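Local coordinates for PILD processed protein (Shewanella oneidensis, PDB 4D40) that serves as a type IV pilin, a subunit that probably polymerises into the thin surface pili this metal-reducing bacterium would use in adhesion, at residues G4-A9 with S66-T71; A32-A37 with F55-V60. One frame throughout, in Å; residues are numbered along the deposited sequence.

Interaction 1. Residues G4-A9 with S66-T71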
ATOM      1  N   GLY A   4       9.973  12.482   3.076  1.00 31.16           N
ATOM      2  CA  GLY A   4      10.360  11.363   3.915  1.00 38.47           C
ATOM      3  C   GLY A   4       9.165  10.537   4.357  1.00 33.69           C
ATOM      4  O   GLY A   4       9.221   9.305   4.400  1.00 28.75           O
ATOM      5  N   ARG A   5       8.070  11.218   4.680  1.00 25.93           N
ATOM      6  CA  ARG A   5       6.869  10.537   5.136  1.00 26.74           C
ATOM      7  C   ARG A   5       6.183   9.770   4.005  1.00 23.76           C
ATOM      8  O   ARG A   5       5.563   8.736   4.245  1.00 24.88           O
ATOM      9  CB  ARG A   5       5.901  11.538   5.763  1.00 27.84           C
ATOM     10  CG  ARG A   5       6.402  12.104   7.077  1.00 30.61           C
ATOM     11  CD  ARG A   5       5.306  12.835   7.804  1.00 38.39           C
ATOM     12  NE  ARG A   5       4.891  14.046   7.101  1.00 39.57           N
ATOM     13  CZ  ARG A   5       5.258  15.283   7.427  1.00 47.82           C
ATOM     14  NH1 ARG A   5       6.063  15.508   8.458  1.00 45.83           N
ATOM     15  NH2 ARG A   5       4.811  16.308   6.714  1.00 51.13           N
ATOM     16  N   ARG A   6       6.291  10.284   2.782  1.00 24.61           N
ATOM     17  CA  ARG A   6       5.808   9.563   1.607  1.00 22.00           C
ATOM     18  C   ARG A   6       6.582   8.258   1.466  1.00 26.85           C
ATOM     19  O   ARG A   6       6.006   7.200   1.210  1.00 23.98           O
ATOM     20  CB  ARG A   6       5.959  10.412   0.338  1.00 24.46           C
ATOM     21  CG  ARG A   6       5.316   9.790  -0.909  1.00 25.42           C
ATOM     22  CD  ARG A   6       6.069  10.167  -2.180  1.00 26.28           C
ATOM     23  NE  ARG A   6       6.238  11.605  -2.313  1.00 30.48           N
ATOM     24  CZ  ARG A   6       7.169  12.195  -3.058  1.00 36.79           C
ATOM     25  NH1 ARG A   6       8.032  11.473  -3.763  1.00 36.58           N
ATOM     26  NH2 ARG A   6       7.235  13.516  -3.101  1.00 34.59           N
ATOM     27  N   PHE A   7       7.895   8.333   1.648  1.00 28.54           N
ATOM     28  CA  PHE A   7       8.736   7.156   1.475  1.00 26.82           C
ATOM     29  C   PHE A   7       8.507   6.168   2.621  1.00 27.16           C
ATOM     30  O   PHE A   7       8.543   4.950   2.411  1.00 27.87           O
ATOM     31  CB  PHE A   7      10.210   7.555   1.375  1.00 29.84           C
ATOM     32  CG  PHE A   7      10.560   8.319   0.116  1.00 31.01           C
ATOM     33  CD1 PHE A   7       9.942   8.035  -1.096  1.00 30.49           C
ATOM     34  CD2 PHE A   7      11.517   9.317   0.146  1.00 34.62           C
ATOM     35  CE1 PHE A   7      10.265   8.735  -2.243  1.00 30.25           C
ATOM     36  CE2 PHE A   7      11.847  10.023  -1.003  1.00 35.03           C
ATOM     37  CZ  PHE A   7      11.223   9.728  -2.197  1.00 32.55           C
ATOM     38  N   ASP A   8       8.259   6.687   3.823  1.00 27.49           N
ATOM     39  CA  ASP A   8       7.866   5.848   4.957  1.00 27.72           C
ATOM     40  C   ASP A   8       6.602   5.058   4.638  1.00 25.61           C
ATOM     41  O   ASP A   8       6.503   3.868   4.933  1.00 26.76           O
ATOM     42  CB  ASP A   8       7.619   6.689   6.213  1.00 27.67           C
ATOM     43  CG  ASP A   8       8.898   7.192   6.850  1.00 37.21           C
ATOM     44  OD1 ASP A   8       9.989   6.662   6.540  1.00 39.88           O
ATOM     45  OD2 ASP A   8       8.799   8.123   7.675  1.00 37.03           O
ATOM     46  N   ALA A   9       5.622   5.738   4.054  1.00 23.69           N
ATOM     47  CA  ALA A   9       4.371   5.092   3.674  1.00 21.39           C
ATOM     48  C   ALA A   9       4.614   4.017   2.622  1.00 22.70           C
ATOM     49  O   ALA A   9       4.038   2.928   2.686  1.00 20.87           O
ATOM     50  CB  ALA A   9       3.378   6.129   3.163  1.00 20.79           C
ATOM     51  N   SER A  66       0.830  17.360   2.707  1.00 30.34           N
ATOM     52  CA  SER A  66       0.606  18.074   1.453  1.00 35.42           C
ATOM     53  C   SER A  66       1.639  17.665   0.425  1.00 29.43           C
ATOM     54  O   SER A  66       2.488  18.464   0.023  1.00 32.58           O
ATOM     55  CB  SER A  66       0.653  19.586   1.675  1.00 44.10           C
ATOM     56  OG  SER A  66       1.911  19.980   2.191  1.00 50.63           O
ATOM     57  N   ASP A  67       1.546  16.413  -0.006  1.00 30.84           N
ATOM     58  CA  ASP A  67       2.534  15.828  -0.893  1.00 30.07           C
ATOM     59  C   ASP A  67       1.994  15.679  -2.317  1.00 31.08           C
ATOM     60  O   ASP A  67       0.868  15.230  -2.506  1.00 29.83           O
ATOM     61  CB  ASP A  67       2.967  14.476  -0.347  1.00 30.85           C
ATOM     62  CG  ASP A  67       4.023  13.845  -1.186  1.00 32.29           C
ATOM     63  OD1 ASP A  67       5.208  14.188  -0.992  1.00 34.27           O
ATOM     64  OD2 ASP A  67       3.660  13.028  -2.050  1.00 27.77           O
ATOM     65  N   PRO A  68       2.798  16.053  -3.330  1.00 29.32           N
ATOM     66  CA  PRO A  68       2.296  16.083  -4.711  1.00 28.72           C
ATOM     67  C   PRO A  68       2.050  14.713  -5.357  1.00 29.15           C
ATOM     68  O   PRO A  68       1.499  14.667  -6.459  1.00 32.84           O
ATOM     69  CB  PRO A  68       3.397  16.843  -5.459  1.00 30.76           C
ATOM     70  CG  PRO A  68       4.627  16.628  -4.651  1.00 33.11           C
ATOM     71  CD  PRO A  68       4.162  16.603  -3.230  1.00 34.37           C
ATOM     72  N   CYS A  69       2.431  13.623  -4.698  1.00 25.52           N
ATOM     73  CA  CYS A  69       2.167  12.295  -5.245  1.00 24.42           C
ATOM     74  C   CYS A  69       0.790  11.783  -4.842  1.00 26.82           C
ATOM     75  O   CYS A  69       0.320  10.771  -5.358  1.00 25.87           O
ATOM     76  CB  CYS A  69       3.248  11.309  -4.809  1.00 22.88           C
ATOM     77  SG  CYS A  69       4.831  11.681  -5.591  1.00 27.42           S
ATOM     78  N   GLY A  70       0.138  12.489  -3.929  1.00 25.68           N
ATOM     79  CA  GLY A  70      -1.209  12.136  -3.526  1.00 26.21           C
ATOM     80  C   GLY A  70      -1.316  10.719  -3.009  1.00 23.63           C
ATOM     81  O   GLY A  70      -0.471  10.249  -2.244  1.00 24.78           O
ATOM     82  N   THR A  71      -2.357  10.023  -3.444  1.00 25.41           N
ATOM     83  CA  THR A  71      -2.576   8.652  -3.011  1.00 22.74           C
ATOM     84  C   THR A  71      -1.606   7.701  -3.686  1.00 24.93           C
ATOM     85  O   THR A  71      -1.436   7.726  -4.909  1.00 26.54           O
ATOM     86  CB  THR A  71      -4.015   8.203  -3.302  1.00 23.73           C
ATOM     87  OG1 THR A  71      -4.919   9.030  -2.561  1.00 26.91           O
ATOM     88  CG2 THR A  71      -4.220   6.739  -2.905  1.00 26.78           C
TER
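Arg6, on the N-terminal helix, grips the carboxylate of Asp67 side-on, spending NE and one terminal nitrogen on its two oxygens. Arg6 NH2 lies 3.0 Å from Asp67 OD1, which receives it on the syn lone pair and almost in the guanidinium plane. The other arm is less regular: Arg6 NE stands 3.0 Å from Asp67 OD2, but the oxygen lies off the guanidinium plane and the nitrogen off the carboxylate plane, and the second approach of NE, to OD1, is weak. The two planes are turned 54° apart, not coplanar. Cys69 adds a second contact, its SG resting over one guanidinium face, 3.5 Å from Arg6 CZ. An arginine suits this spot because it can offer N-H groups around its rim while a polarisable sulfur sits over its face. Arg6 leaves the helix with CG anti to its own backbone N (chi1 -173°), and bends at chi2 and chi3 bring the guanidinium round to the carboxylate of Asp67 and the sulfur of Cys69.

Further out, a type I turn from Asp67 to Gly70 shapes the partner. Cys69 N donates to Asp67 OD2 at 3.0 Å, an Asx turn, reaching that oxygen from the face opposite Arg6 NE. Gly70 ends the turn at positive phi, a conformation easily adopted without a side chain. Cys69 is disulfide-bonded to Cys86, whose carbonyl oxygen accepts from Arg6 NH1.

A buried ion pair braced in this way, with the carboxylate also held by a backbone N-H, would probably keep Asp67 ionised; it ties the helix to the turn and, through Cys69 and Arg6 NH1, to Cys86.

Interaction 2. Residues A32-A37 with F55-V60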
ATOM      1  N   ALA A  32      -9.081 -12.163   3.300  1.00 22.48           N
ATOM      2  CA  ALA A  32     -10.259 -11.308   3.256  1.00 24.49           C
ATOM      3  C   ALA A  32      -9.960  -9.914   3.798  1.00 29.70           C
ATOM      4  O   ALA A  32     -10.597  -8.938   3.395  1.00 28.72           O
ATOM      5  CB  ALA A  32     -11.391 -11.939   4.038  1.00 28.66           C
ATOM      6  N   SER A  33      -9.005  -9.828   4.723  1.00 23.88           N
ATOM      7  CA  SER A  33      -8.646  -8.558   5.354  1.00 24.28           C
ATOM      8  C   SER A  33      -7.200  -8.538   5.827  1.00 27.13           C
ATOM      9  O   SER A  33      -6.558  -9.577   5.927  1.00 27.68           O
ATOM     10  CB  SER A  33      -9.567  -8.274   6.546  1.00 34.70           C
ATOM     11  OG  SER A  33      -9.411  -9.252   7.562  1.00 35.25           O
ATOM     12  N   GLN A  34      -6.703  -7.341   6.124  1.00 21.68           N
ATOM     13  CA  GLN A  34      -5.362  -7.165   6.666  1.00 20.83           C
ATOM     14  C   GLN A  34      -5.404  -5.973   7.609  1.00 28.10           C
ATOM     15  O   GLN A  34      -5.919  -4.916   7.245  1.00 29.05           O
ATOM     16  CB  GLN A  34      -4.325  -6.940   5.561  1.00 28.02           C
ATOM     17  CG  GLN A  34      -2.882  -6.838   6.070  1.00 32.93           C
ATOM     18  CD  GLN A  34      -1.868  -6.600   4.954  1.00 35.02           C
ATOM     19  OE1 GLN A  34      -2.170  -5.947   3.954  1.00 35.74           O
ATOM     20  NE2 GLN A  34      -0.655  -7.132   5.124  1.00 27.36           N
ATOM     21  N   SER A  35      -4.884  -6.150   8.819  1.00 29.37           N
ATOM     22  CA  SER A  35      -4.827  -5.066   9.788  0.52 30.34           C
ATOM     23  C   SER A  35      -3.680  -4.123   9.446  1.00 32.86           C
ATOM     24  O   SER A  35      -2.529  -4.547   9.320  1.00 33.96           O
ATOM     25  CB  SER A  35      -4.662  -5.620  11.204  0.52 35.54           C
ATOM     26  OG  SER A  35      -4.713  -4.580  12.163  0.52 38.56           O
ATOM     27  N   LEU A  36      -4.003  -2.845   9.289  1.00 24.77           N
ATOM     28  CA  LEU A  36      -3.014  -1.843   8.923  1.00 21.48           C
ATOM     29  C   LEU A  36      -3.089  -0.691   9.904  1.00 25.85           C
ATOM     30  O   LEU A  36      -4.163  -0.367  10.404  1.00 29.07           O
ATOM     31  CB  LEU A  36      -3.245  -1.342   7.500  1.00 20.31           C
ATOM     32  CG  LEU A  36      -3.169  -2.394   6.392  1.00 23.13           C
ATOM     33  CD1 LEU A  36      -3.717  -1.822   5.100  1.00 25.82           C
ATOM     34  CD2 LEU A  36      -1.738  -2.863   6.215  1.00 22.67           C
ATOM     35  N   ALA A  37      -1.939  -0.085  10.177  1.00 28.24           N
ATOM     36  CA  ALA A  37      -1.851   1.005  11.147  1.00 32.11           C
ATOM     37  C   ALA A  37      -1.783   2.352  10.450  1.00 30.85           C
ATOM     38  O   ALA A  37      -0.860   2.608   9.684  1.00 39.13           O
ATOM     39  CB  ALA A  37      -0.638   0.818  12.030  1.00 34.67           C
ATOM     40  N   PHE A  55      -5.112  -7.869  -5.267  1.00 20.07           N
ATOM     41  CA  PHE A  55      -5.408  -6.879  -4.235  1.00 19.38           C
ATOM     42  C   PHE A  55      -4.886  -5.503  -4.607  1.00 24.33           C
ATOM     43  O   PHE A  55      -4.068  -5.352  -5.512  1.00 20.03           O
ATOM     44  CB  PHE A  55      -4.805  -7.289  -2.881  1.00 18.96           C
ATOM     45  CG  PHE A  55      -3.299  -7.213  -2.829  1.00 17.75           C
ATOM     46  CD1 PHE A  55      -2.649  -6.006  -2.640  1.00 17.94           C
ATOM     47  CD2 PHE A  55      -2.530  -8.363  -2.961  1.00 20.97           C
ATOM     48  CE1 PHE A  55      -1.275  -5.938  -2.589  1.00 20.96           C
ATOM     49  CE2 PHE A  55      -1.162  -8.300  -2.908  1.00 21.23           C
ATOM     50  CZ  PHE A  55      -0.528  -7.080  -2.720  1.00 19.69           C
ATOM     51  N   SER A  56      -5.355  -4.505  -3.866  1.00 19.45           N
ATOM     52  CA  SER A  56      -4.804  -3.164  -3.927  1.00 20.97           C
ATOM     53  C   SER A  56      -4.546  -2.664  -2.517  1.00 20.79           C
ATOM     54  O   SER A  56      -5.456  -2.649  -1.684  1.00 21.57           O
ATOM     55  CB  SER A  56      -5.752  -2.209  -4.643  1.00 20.05           C
ATOM     56  OG  SER A  56      -5.281  -0.874  -4.534  1.00 21.01           O
ATOM     57  N   LEU A  57      -3.302  -2.270  -2.264  1.00 16.45           N
ATOM     58  CA  LEU A  57      -2.933  -1.575  -1.034  1.00 17.67           C
ATOM     59  C   LEU A  57      -2.846  -0.096  -1.352  1.00 18.92           C
ATOM     60  O   LEU A  57      -2.239   0.279  -2.358  1.00 18.74           O
ATOM     61  CB  LEU A  57      -1.592  -2.076  -0.492  1.00 19.14           C
ATOM     62  CG  LEU A  57      -1.589  -3.417   0.230  1.00 17.41           C
ATOM     63  CD1 LEU A  57      -0.158  -3.948   0.361  1.00 21.30           C
ATOM     64  CD2 LEU A  57      -2.236  -3.273   1.598  1.00 19.64           C
ATOM     65  N   LYS A  58      -3.447   0.754  -0.518  1.00 18.07           N
ATOM     66  CA  LYS A  58      -3.359   2.187  -0.754  1.00 16.36           C
ATOM     67  C   LYS A  58      -2.939   2.937   0.489  1.00 21.33           C
ATOM     68  O   LYS A  58      -3.241   2.532   1.612  1.00 21.59           O
ATOM     69  CB  LYS A  58      -4.688   2.760  -1.243  1.00 20.88           C
ATOM     70  CG  LYS A  58      -5.161   2.176  -2.561  1.00 21.48           C
ATOM     71  CD  LYS A  58      -6.389   2.908  -3.064  1.00 27.58           C
ATOM     72  CE  LYS A  58      -6.635   2.627  -4.530  1.00 35.29           C
ATOM     73  NZ  LYS A  58      -7.041   1.217  -4.722  1.00 33.06           N
ATOM     74  N   ALA A  59      -2.246   4.043   0.248  1.00 21.44           N
ATOM     75  CA  ALA A  59      -1.905   5.012   1.280  1.00 18.19           C
ATOM     76  C   ALA A  59      -2.446   6.364   0.853  1.00 16.96           C
ATOM     77  O   ALA A  59      -1.948   6.968  -0.098  1.00 20.45           O
ATOM     78  CB  ALA A  59      -0.408   5.072   1.488  1.00 18.31           C
ATOM     79  N   VAL A  60      -3.476   6.826   1.555  1.00 18.98           N
ATOM     80  CA  VAL A  60      -4.148   8.077   1.220  1.00 19.31           C
ATOM     81  C   VAL A  60      -3.678   9.175   2.150  1.00 20.02           C
ATOM     82  O   VAL A  60      -3.913   9.092   3.353  1.00 23.73           O
ATOM     83  CB  VAL A  60      -5.681   7.943   1.323  1.00 22.02           C
ATOM     84  CG1 VAL A  60      -6.364   9.275   1.009  1.00 26.06           C
ATOM     85  CG2 VAL A  60      -6.183   6.852   0.394  1.00 22.32           C
TER
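The loop that connects the long pilin helix to the antiparallel sheet makes this contact, in which residues 32-37 send two side chains toward strand 55-61. Both meet the same atom group, the CD2 methyl of Leu57. Gln34 brings its amide oxygen, OE1, to 3.6 Å from Leu57 CD2, the two side chains crossing at about a right angle; Leu36 adds its CD1 methyl, 4.1 Å from Leu57 CD2, in plain apolar packing. Gln34 can reach this far because CG is anti to the backbone N (chi1 -176°) and the chain stays extended beyond it, which carries the amide out to the leucine.

A glutamine suits the place through its other end: NE2 donates to the carbonyl oxygen of Ser16 on helix 2-27, while OE1 is buried against the methyl with no hydrogen-bond partner in the model, probably at some polar cost. Leucine suits positions 36 and 57, where apolar methyl groups meet each other and the neighbouring side chains. Leu36 also packs on Tyr12 and Ser16 of that helix, and both Gln34 and Leu57 touch Tyr46 of strand 42-48. A loop joining the N-terminal helix to the antiparallel sheet, packed by its side chains on both, is characteristic of the type IV pilin fold.

From the N terminus the chain runs down helix 2-27, whose early turn carries residues 4-9, and then enters the connecting loop with residues 32-37. Strand 42-48 follows, and strand 55-61 brings back the partner of that loop, so interaction 2 closes the shorter excursion. Only afterwards does the chain reach 66-71, between strands 55-61 and 72-75, where interaction 1 closes a much longer loop that contains the first one whole. The centres lie about 16 Å apart, yet the segments meet: Thr71 packs on Ala59 and Val60, and Ala9 on Ala59. Interaction 1 ties the start of the helix to the loop before strand 72-75, and interaction 2 ties the loop after the helix to strand 55-61.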